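Local coordinates for protein alpha-pyrone synthesis polyketide synthase-like Pks18 (PDB 1TED) that probably extends medium- and long-chain aliphatic acyl-CoA starters with malonyl-CoA units to make tri- and tetraketide alpha-pyrones, as a homodimeric type III polyketide synthase, at residues V34-T42 and V120-Y130; V355-A363 and G385-R393. All coordinates share one frame; numbering follows the deposited sequence.

Contact 1 (V34-T42 and V120-Y130)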
loop_
_atom_site.group_PDB
_atom_site.type_symbol
_atom_site.label_atom_id
_atom_site.label_comp_id
_atom_site.label_asym_id
_atom_site.label_seq_id
_atom_site.Cartn_x
_atom_site.Cartn_y
_atom_site.Cartn_z
ATOM N N VAL A 34 4.557 20.799 -5.044
ATOM C CA VAL A 34 4.566 21.688 -3.896
ATOM C C VAL A 34 3.559 21.266 -2.822
ATOM O O VAL A 34 2.414 20.946 -3.125
ATOM C CB VAL A 34 4.237 23.146 -4.354
ATOM C CG1 VAL A 34 4.006 24.065 -3.148
ATOM C CG2 VAL A 34 5.368 23.669 -5.220
ATOM N N ILE A 35 4.000 21.241 -1.568
ATOM C CA ILE A 35 3.109 20.918 -0.458
ATOM C C ILE A 35 2.411 22.250 -0.231
ATOM O O ILE A 35 3.023 23.196 0.242
ATOM C CB ILE A 35 3.883 20.541 0.816
ATOM C CG1 ILE A 35 4.621 19.218 0.604
ATOM C CG2 ILE A 35 2.925 20.463 1.999
ATOM C CD1 ILE A 35 5.674 18.937 1.676
ATOM N N GLU A 36 1.135 22.322 -0.581
ATOM C CA GLU A 36 0.393 23.561 -0.468
ATOM C C GLU A 36 -0.433 23.656 0.805
ATOM O O GLU A 36 -0.844 24.741 1.215
ATOM C CB GLU A 36 -0.466 23.718 -1.732
ATOM C CG GLU A 36 0.382 23.445 -2.964
ATOM C CD GLU A 36 -0.214 23.918 -4.268
ATOM O OE1 GLU A 36 -1.329 23.476 -4.613
ATOM O OE2 GLU A 36 0.451 24.721 -4.966
ATOM N N GLY A 37 -0.648 22.509 1.437
ATOM C CA GLY A 37 -1.404 22.468 2.671
ATOM C C GLY A 37 -0.792 21.410 3.563
ATOM O O GLY A 37 -0.331 20.383 3.074
ATOM N N LEU A 38 -0.783 21.664 4.865
ATOM C CA LEU A 38 -0.218 20.734 5.831
ATOM C C LEU A 38 -0.912 20.876 7.183
ATOM O O LEU A 38 -0.984 21.973 7.746
ATOM C CB LEU A 38 1.284 21.000 5.985
ATOM C CG LEU A 38 2.137 20.136 6.928
ATOM C CD1 LEU A 38 3.594 20.451 6.683
ATOM C CD2 LEU A 38 1.795 20.395 8.393
ATOM N N ALA A 39 -1.405 19.762 7.709
ATOM C CA ALA A 39 -2.088 19.762 8.996
ATOM C C ALA A 39 -1.559 18.642 9.871
ATOM O O ALA A 39 -1.074 17.615 9.387
ATOM C CB ALA A 39 -3.586 19.608 8.814
ATOM N N THR A 40 -1.693 18.846 11.171
ATOM C CA THR A 40 -1.204 17.905 12.157
ATOM C C THR A 40 -2.256 17.593 13.220
ATOM O O THR A 40 -3.079 18.444 13.560
ATOM C CB THR A 40 0.046 18.507 12.808
ATOM O OG1 THR A 40 1.191 18.233 11.982
ATOM C CG2 THR A 40 0.227 17.984 14.198
ATOM N N GLY A 41 -2.222 16.381 13.758
ATOM C CA GLY A 41 -3.199 16.030 14.768
ATOM C C GLY A 41 -2.946 14.734 15.508
ATOM O O GLY A 41 -2.315 13.807 14.998
ATOM N N THR A 42 -3.473 14.660 16.723
ATOM C CA THR A 42 -3.302 13.476 17.549
ATOM C C THR A 42 -4.493 13.368 18.483
ATOM O O THR A 42 -5.258 14.323 18.631
ATOM C CB THR A 42 -2.042 13.608 18.440
ATOM O OG1 THR A 42 -2.302 14.557 19.481
ATOM C CG2 THR A 42 -0.853 14.101 17.635
ATOM N N VAL A 120 -7.999 15.891 10.566
ATOM C CA VAL A 120 -6.723 16.423 10.069
ATOM C C VAL A 120 -6.756 16.743 8.576
ATOM O O VAL A 120 -6.259 17.790 8.155
ATOM C CB VAL A 120 -5.567 15.449 10.376
ATOM C CG1 VAL A 120 -4.254 15.973 9.805
ATOM C CG2 VAL A 120 -5.449 15.270 11.884
ATOM N N SER A 121 -7.360 15.850 7.794
ATOM C CA SER A 121 -7.496 16.028 6.346
ATOM C C SER A 121 -8.210 17.341 6.064
ATOM O O SER A 121 -7.830 18.084 5.160
ATOM C CB SER A 121 -8.304 14.872 5.734
ATOM O OG SER A 121 -7.627 13.632 5.879
ATOM N N LYS A 122 -9.253 17.618 6.841
ATOM C CA LYS A 122 -10.021 18.863 6.698
ATOM C C LYS A 122 -9.145 20.067 7.014
ATOM O O LYS A 122 -9.222 21.075 6.320
ATOM C CB LYS A 122 -11.227 18.899 7.654
ATOM C CG LYS A 122 -12.420 18.057 7.255
ATOM C CD LYS A 122 -13.486 18.136 8.348
ATOM C CE LYS A 122 -14.699 17.262 8.040
ATOM N NZ LYS A 122 -15.679 17.284 9.173
ATOM N N ARG A 123 -8.336 19.971 8.069
ATOM C CA ARG A 123 -7.469 21.083 8.450
ATOM C C ARG A 123 -6.470 21.413 7.348
ATOM O O ARG A 123 -6.128 22.583 7.155
ATOM C CB ARG A 123 -6.689 20.782 9.736
ATOM C CG ARG A 123 -7.516 20.365 10.937
ATOM C CD ARG A 123 -6.632 20.196 12.176
ATOM N NE ARG A 123 -7.371 19.562 13.256
ATOM C CZ ARG A 123 -7.044 19.631 14.540
ATOM N NH1 ARG A 123 -5.972 20.311 14.926
ATOM N NH2 ARG A 123 -7.809 19.038 15.447
ATOM N N ALA A 124 -6.006 20.386 6.632
ATOM C CA ALA A 124 -5.029 20.577 5.553
ATOM C C ALA A 124 -5.633 21.259 4.329
ATOM O O ALA A 124 -4.945 21.989 3.609
ATOM C CB ALA A 124 -4.413 19.239 5.152
ATOM N N LEU A 125 -6.921 21.025 4.099
ATOM C CA LEU A 125 -7.612 21.618 2.959
ATOM C C LEU A 125 -8.226 22.981 3.292
ATOM O O LEU A 125 -8.397 23.823 2.411
ATOM C CB LEU A 125 -8.704 20.663 2.466
ATOM C CG LEU A 125 -8.228 19.376 1.777
ATOM C CD1 LEU A 125 -9.320 18.320 1.858
ATOM C CD2 LEU A 125 -7.845 19.666 0.320
ATOM N N ALA A 126 -8.512 23.191 4.577
ATOM C CA ALA A 126 -9.144 24.413 5.096
ATOM C C ALA A 126 -8.797 25.762 4.461
ATOM O O ALA A 126 -9.695 26.538 4.148
ATOM C CB ALA A 126 -8.937 24.489 6.600
ATOM N N GLY A 127 -7.519 26.063 4.270
ATOM C CA GLY A 127 -7.189 27.348 3.672
ATOM C C GLY A 127 -7.151 27.419 2.148
ATOM O O GLY A 127 -7.134 28.515 1.592
ATOM N N LEU A 128 -7.140 26.272 1.467
ATOM C CA LEU A 128 -7.076 26.248 -0.000
ATOM C C LEU A 128 -8.421 26.447 -0.693
ATOM O O LEU A 128 -9.471 26.088 -0.158
ATOM C CB LEU A 128 -6.458 24.936 -0.510
ATOM C CG LEU A 128 -4.985 24.577 -0.273
ATOM C CD1 LEU A 128 -4.130 25.837 -0.313
ATOM C CD2 LEU A 128 -4.833 23.862 1.048
ATOM N N PRO A 129 -8.401 27.024 -1.908
ATOM C CA PRO A 129 -9.599 27.288 -2.706
ATOM C C PRO A 129 -9.945 26.116 -3.610
ATOM O O PRO A 129 -10.832 26.213 -4.453
ATOM C CB PRO A 129 -9.196 28.506 -3.513
ATOM C CG PRO A 129 -7.778 28.172 -3.856
ATOM C CD PRO A 129 -7.223 27.664 -2.526
ATOM N N TYR A 130 -9.245 25.007 -3.438
ATOM C CA TYR A 130 -9.510 23.858 -4.278
ATOM C C TYR A 130 -10.890 23.278 -4.031
ATOM O O TYR A 130 -11.291 23.035 -2.896
ATOM C CB TYR A 130 -8.439 22.791 -4.065
ATOM C CG TYR A 130 -7.035 23.335 -4.169
ATOM C CD1 TYR A 130 -6.695 24.274 -5.148
ATOM C CD2 TYR A 130 -6.042 22.914 -3.287
ATOM C CE1 TYR A 130 -5.404 24.777 -5.239
ATOM C CE2 TYR A 130 -4.751 23.405 -3.371
ATOM C CZ TYR A 130 -4.436 24.334 -4.343
ATOM O OH TYR A 130 -3.148 24.822 -4.401
#
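A39 points its methyl at the last turns of the helix that ends at L125, and the apolar packing centres on it. A39 CB lies 3.4 Å from R123 CB and 3.8 Å from both A124 CB and V120 CG1, so V120, R123 and A124 (i, i+3, i+4) cup it from the helix side. V120 spreads its two methyls along the strand: CG1, anti to the backbone N (chi1 177°), rests against the carbonyl of A39, while CG2 reaches G41 at 3.7 Å from its CA. G37 and G41, two residues either way along the strand, are positions where a side chain would face the helix. At G37 the backbone itself becomes the packing surface, its CA 3.7 Å from A124 O and 4.0 Å from L128 CD2. Small residues thus let the helix axis come within 6.3 Å of the strand axis, running roughly antiparallel to it at 147°. This is the layered alpha/beta packing of the thiolase fold: strand 32-41 lies in the middle of the mixed sheet, helix 102-125 covers one face, and helix 349-361 meets L38 and T40 on the other. E36 and G37 both face V232, a classic beta bulge. Beyond the helix, a type I turn from L125 to L128 returns the chain toward the strand, with L128 CD1 3.8 Å from E36 O. The polar part is slight: R123, extended from CG to NE, runs alongside T40 toward the carbonyl without bonding to it, its guanidinium held in a salt bridge by D119.

Contact 2 (V355-A363 and G385-R393)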
loop_
_atom_site.group_PDB
_atom_site.type_symbol
_atom_site.label_atom_id
_atom_site.label_comp_id
_atom_site.label_asym_id
_atom_site.label_seq_id
_atom_site.Cartn_x
_atom_site.Cartn_y
_atom_site.Cartn_z
ATOM N N VAL A 355 7.488 17.254 12.132
ATOM C CA VAL A 355 8.773 17.931 12.081
ATOM C C VAL A 355 8.786 19.069 11.076
ATOM O O VAL A 355 9.259 20.167 11.371
ATOM C CB VAL A 355 9.887 16.930 11.736
ATOM C CG1 VAL A 355 11.176 17.667 11.394
ATOM C CG2 VAL A 355 10.107 16.009 12.919
ATOM N N LEU A 356 8.263 18.797 9.887
ATOM C CA LEU A 356 8.200 19.769 8.808
ATOM C C LEU A 356 7.340 20.971 9.206
ATOM O O LEU A 356 7.707 22.112 8.926
ATOM C CB LEU A 356 7.667 19.073 7.542
ATOM C CG LEU A 356 7.712 19.694 6.137
ATOM C CD1 LEU A 356 6.621 20.716 6.018
ATOM C CD2 LEU A 356 9.067 20.325 5.851
ATOM N N GLU A 357 6.216 20.724 9.883
ATOM C CA GLU A 357 5.335 21.816 10.312
ATOM C C GLU A 357 6.018 22.818 11.252
ATOM O O GLU A 357 5.755 24.009 11.182
ATOM C CB GLU A 357 4.064 21.268 10.991
ATOM C CG GLU A 357 3.112 22.368 11.517
ATOM C CD GLU A 357 1.789 21.823 12.040
ATOM O OE1 GLU A 357 1.787 21.073 13.036
ATOM O OE2 GLU A 357 0.739 22.141 11.448
ATOM N N THR A 358 6.876 22.332 12.141
ATOM C CA THR A 358 7.584 23.212 13.071
ATOM C C THR A 358 8.534 24.123 12.301
ATOM O O THR A 358 8.650 25.312 12.601
ATOM C CB THR A 358 8.410 22.399 14.099
ATOM O OG1 THR A 358 7.522 21.678 14.964
ATOM C CG2 THR A 358 9.298 23.323 14.936
ATOM N N MET A 359 9.212 23.555 11.306
ATOM C CA MET A 359 10.161 24.304 10.489
ATOM C C MET A 359 9.429 25.344 9.658
ATOM O O MET A 359 9.972 26.409 9.351
ATOM C CB MET A 359 10.943 23.353 9.575
ATOM C CG MET A 359 11.773 22.313 10.340
ATOM S SD MET A 359 12.568 21.108 9.250
ATOM C CE MET A 359 13.912 20.482 10.309
ATOM N N VAL A 360 8.190 25.030 9.298
ATOM C CA VAL A 360 7.371 25.944 8.518
ATOM C C VAL A 360 6.951 27.123 9.399
ATOM O O VAL A 360 7.121 28.287 9.023
ATOM C CB VAL A 360 6.115 25.225 7.977
ATOM C CG1 VAL A 360 5.176 26.224 7.310
ATOM C CG2 VAL A 360 6.533 24.146 6.987
ATOM N N GLN A 361 6.429 26.809 10.580
ATOM C CA GLN A 361 5.971 27.823 11.525
ATOM C C GLN A 361 7.057 28.754 12.061
ATOM O O GLN A 361 6.756 29.869 12.474
ATOM C CB GLN A 361 5.253 27.157 12.694
ATOM C CG GLN A 361 4.005 26.408 12.295
ATOM C CD GLN A 361 3.309 25.764 13.482
ATOM O OE1 GLN A 361 3.912 24.981 14.227
ATOM N NE2 GLN A 361 2.032 26.087 13.661
ATOM N N GLN A 362 8.310 28.308 12.080
ATOM C CA GLN A 362 9.386 29.180 12.553
ATOM C C GLN A 362 10.684 29.050 11.765
ATOM O O GLN A 362 11.323 27.998 11.749
ATOM C CB GLN A 362 9.666 28.966 14.045
ATOM C CG GLN A 362 10.135 27.580 14.417
ATOM C CD GLN A 362 10.641 27.512 15.850
ATOM O OE1 GLN A 362 9.982 27.993 16.779
ATOM N NE2 GLN A 362 11.815 26.908 16.037
ATOM N N ALA A 363 11.061 30.147 11.114
ATOM C CA ALA A 363 12.276 30.211 10.312
ATOM C C ALA A 363 13.510 29.973 11.180
ATOM O O ALA A 363 13.582 30.455 12.309
ATOM C CB ALA A 363 12.369 31.574 9.629
ATOM N N GLY A 385 13.727 9.676 1.827
ATOM C CA GLY A 385 13.808 11.099 2.096
ATOM C C GLY A 385 13.571 12.014 0.910
ATOM O O GLY A 385 13.177 11.568 -0.175
ATOM N N MET A 386 13.818 13.305 1.125
ATOM C CA MET A 386 13.623 14.305 0.085
ATOM C C MET A 386 14.421 15.573 0.352
ATOM O O MET A 386 14.765 15.868 1.496
ATOM C CB MET A 386 12.134 14.682 -0.001
ATOM C CG MET A 386 11.655 15.614 1.124
ATOM S SD MET A 386 9.990 16.330 0.876
ATOM C CE MET A 386 9.475 16.654 2.527
ATOM N N LEU A 387 14.727 16.305 -0.716
ATOM C CA LEU A 387 15.404 17.593 -0.621
ATOM C C LEU A 387 14.232 18.560 -0.786
ATOM O O LEU A 387 13.372 18.330 -1.634
ATOM C CB LEU A 387 16.405 17.803 -1.771
ATOM C CG LEU A 387 16.990 19.230 -1.881
ATOM C CD1 LEU A 387 17.851 19.540 -0.661
ATOM C CD2 LEU A 387 17.831 19.366 -3.141
ATOM N N PHE A 388 14.177 19.624 0.008
ATOM C CA PHE A 388 13.063 20.551 -0.109
ATOM C C PHE A 388 13.403 22.003 0.190
ATOM O O PHE A 388 14.441 22.306 0.777
ATOM C CB PHE A 388 11.915 20.086 0.802
ATOM C CG PHE A 388 12.229 20.163 2.271
ATOM C CD1 PHE A 388 12.068 21.358 2.972
ATOM C CD2 PHE A 388 12.702 19.045 2.954
ATOM C CE1 PHE A 388 12.374 21.437 4.339
ATOM C CE2 PHE A 388 13.009 19.114 4.318
ATOM C CZ PHE A 388 12.845 20.312 5.010
ATOM N N ASP A 389 12.509 22.891 -0.230
ATOM C CA ASP A 389 12.642 24.332 -0.022
ATOM C C ASP A 389 11.397 24.900 0.678
ATOM O O ASP A 389 10.271 24.606 0.281
ATOM C CB ASP A 389 12.807 25.054 -1.366
ATOM C CG ASP A 389 14.256 25.189 -1.794
ATOM O OD1 ASP A 389 15.151 24.650 -1.105
ATOM O OD2 ASP A 389 14.500 25.842 -2.830
ATOM N N ILE A 390 11.602 25.687 1.730
ATOM C CA ILE A 390 10.490 26.331 2.421
ATOM C C ILE A 390 10.596 27.822 2.090
ATOM O O ILE A 390 11.608 28.473 2.385
ATOM C CB ILE A 390 10.554 26.168 3.961
ATOM C CG1 ILE A 390 10.434 24.693 4.360
ATOM C CG2 ILE A 390 9.402 26.949 4.609
ATOM C CD1 ILE A 390 10.584 24.464 5.861
ATOM N N ILE A 391 9.562 28.367 1.467
ATOM C CA ILE A 391 9.587 29.771 1.115
ATOM C C ILE A 391 9.270 30.647 2.327
ATOM O O ILE A 391 8.224 30.498 2.972
ATOM C CB ILE A 391 8.606 30.063 -0.038
ATOM C CG1 ILE A 391 8.978 29.183 -1.238
ATOM C CG2 ILE A 391 8.654 31.539 -0.403
ATOM C CD1 ILE A 391 8.335 29.576 -2.520
ATOM N N ARG A 392 10.198 31.540 2.652
ATOM C CA ARG A 392 10.016 32.432 3.787
ATOM C C ARG A 392 9.386 33.734 3.309
ATOM O O ARG A 392 8.514 34.285 3.978
ATOM C CB ARG A 392 11.359 32.700 4.466
ATOM C CG ARG A 392 12.089 31.432 4.886
ATOM C CD ARG A 392 11.228 30.544 5.777
ATOM N NE ARG A 392 12.001 29.424 6.314
ATOM C CZ ARG A 392 11.544 28.545 7.203
ATOM N NH1 ARG A 392 10.302 28.639 7.666
ATOM N NH2 ARG A 392 12.342 27.584 7.644
ATOM N N ARG A 393 9.833 34.212 2.150
ATOM C CA ARG A 393 9.303 35.429 1.546
ATOM C C ARG A 393 9.627 35.486 0.052
ATOM O O ARG A 393 10.584 34.791 -0.357
ATOM C CB ARG A 393 9.862 36.671 2.254
ATOM C CG ARG A 393 11.361 36.721 2.362
ATOM C CD ARG A 393 11.819 38.053 2.949
ATOM N NE ARG A 393 13.232 38.280 2.660
ATOM C CZ ARG A 393 14.234 37.739 3.342
ATOM N NH1 ARG A 393 13.988 36.944 4.375
ATOM N NH2 ARG A 393 15.481 37.966 2.962
ATOM O OXT ARG A 393 8.929 36.220 -0.692
#
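M359 O, near the C-terminal end of helix 349-361, is gripped end-on by both terminal nitrogens of R392. The NH1 bond is the shorter and straighter (2.8 Å from R392 NH1 to M359 O, N-H...O angle 157°) and lies in the carbonyl plane; R392 NH2 reaches the same oxygen at 3.1 Å, tilted from that plane. A bend at chi2 (-55°) folds the arginine back toward the helix. Its guanidinium is sandwiched: A363 CA sits over the centre of one face, I390 CG2 over the rim of the other. E364 adds a salt bridge to NH2 and S370 a hydrogen bond to NE.

Deeper along strand 382-390 the contact is apolar. L356 CD2 makes a CH-pi contact over one face of the F388 ring, 4.1 Å from its centroid, whereas M359 SD approaches the ring edge. I390 CD1 packs against M359 CB at 3.9 Å and V360 CG2 at 4.2 Å. Helix 349-361 lies on the sheet as one layer of the thiolase fold, the short axes at 33°. Because Q362 leaves helical geometry three residues later, the M359 carbonyl lies in the last turn, where oxygens commonly lack an i+4 amide; R392 supplies donors, and its charge probably suits the helix dipole.

How the contacts relate
Both contacts lay a helix on the same mixed sheet, contact 1 in the N-terminal family region and contact 2 in the C-terminal one. They cover opposite faces of it: strand 32-41 carries helix 102-125 on one side, while on the other L38 and T40 touch L356 and E357 of helix 349-361, with a weak T40-E357 hydrogen bond. Each is partly buried: contact 1 has a buried middle with R123 at its rim, contact 2 a buried apolar end and a more exposed one at A363 and R392. Contact 1 gains closeness from alanine and glycine, with no hydrogen bond across it; contact 2, axes 10.2 Å apart, fills the wider gap with large side chains and an arginine clasp.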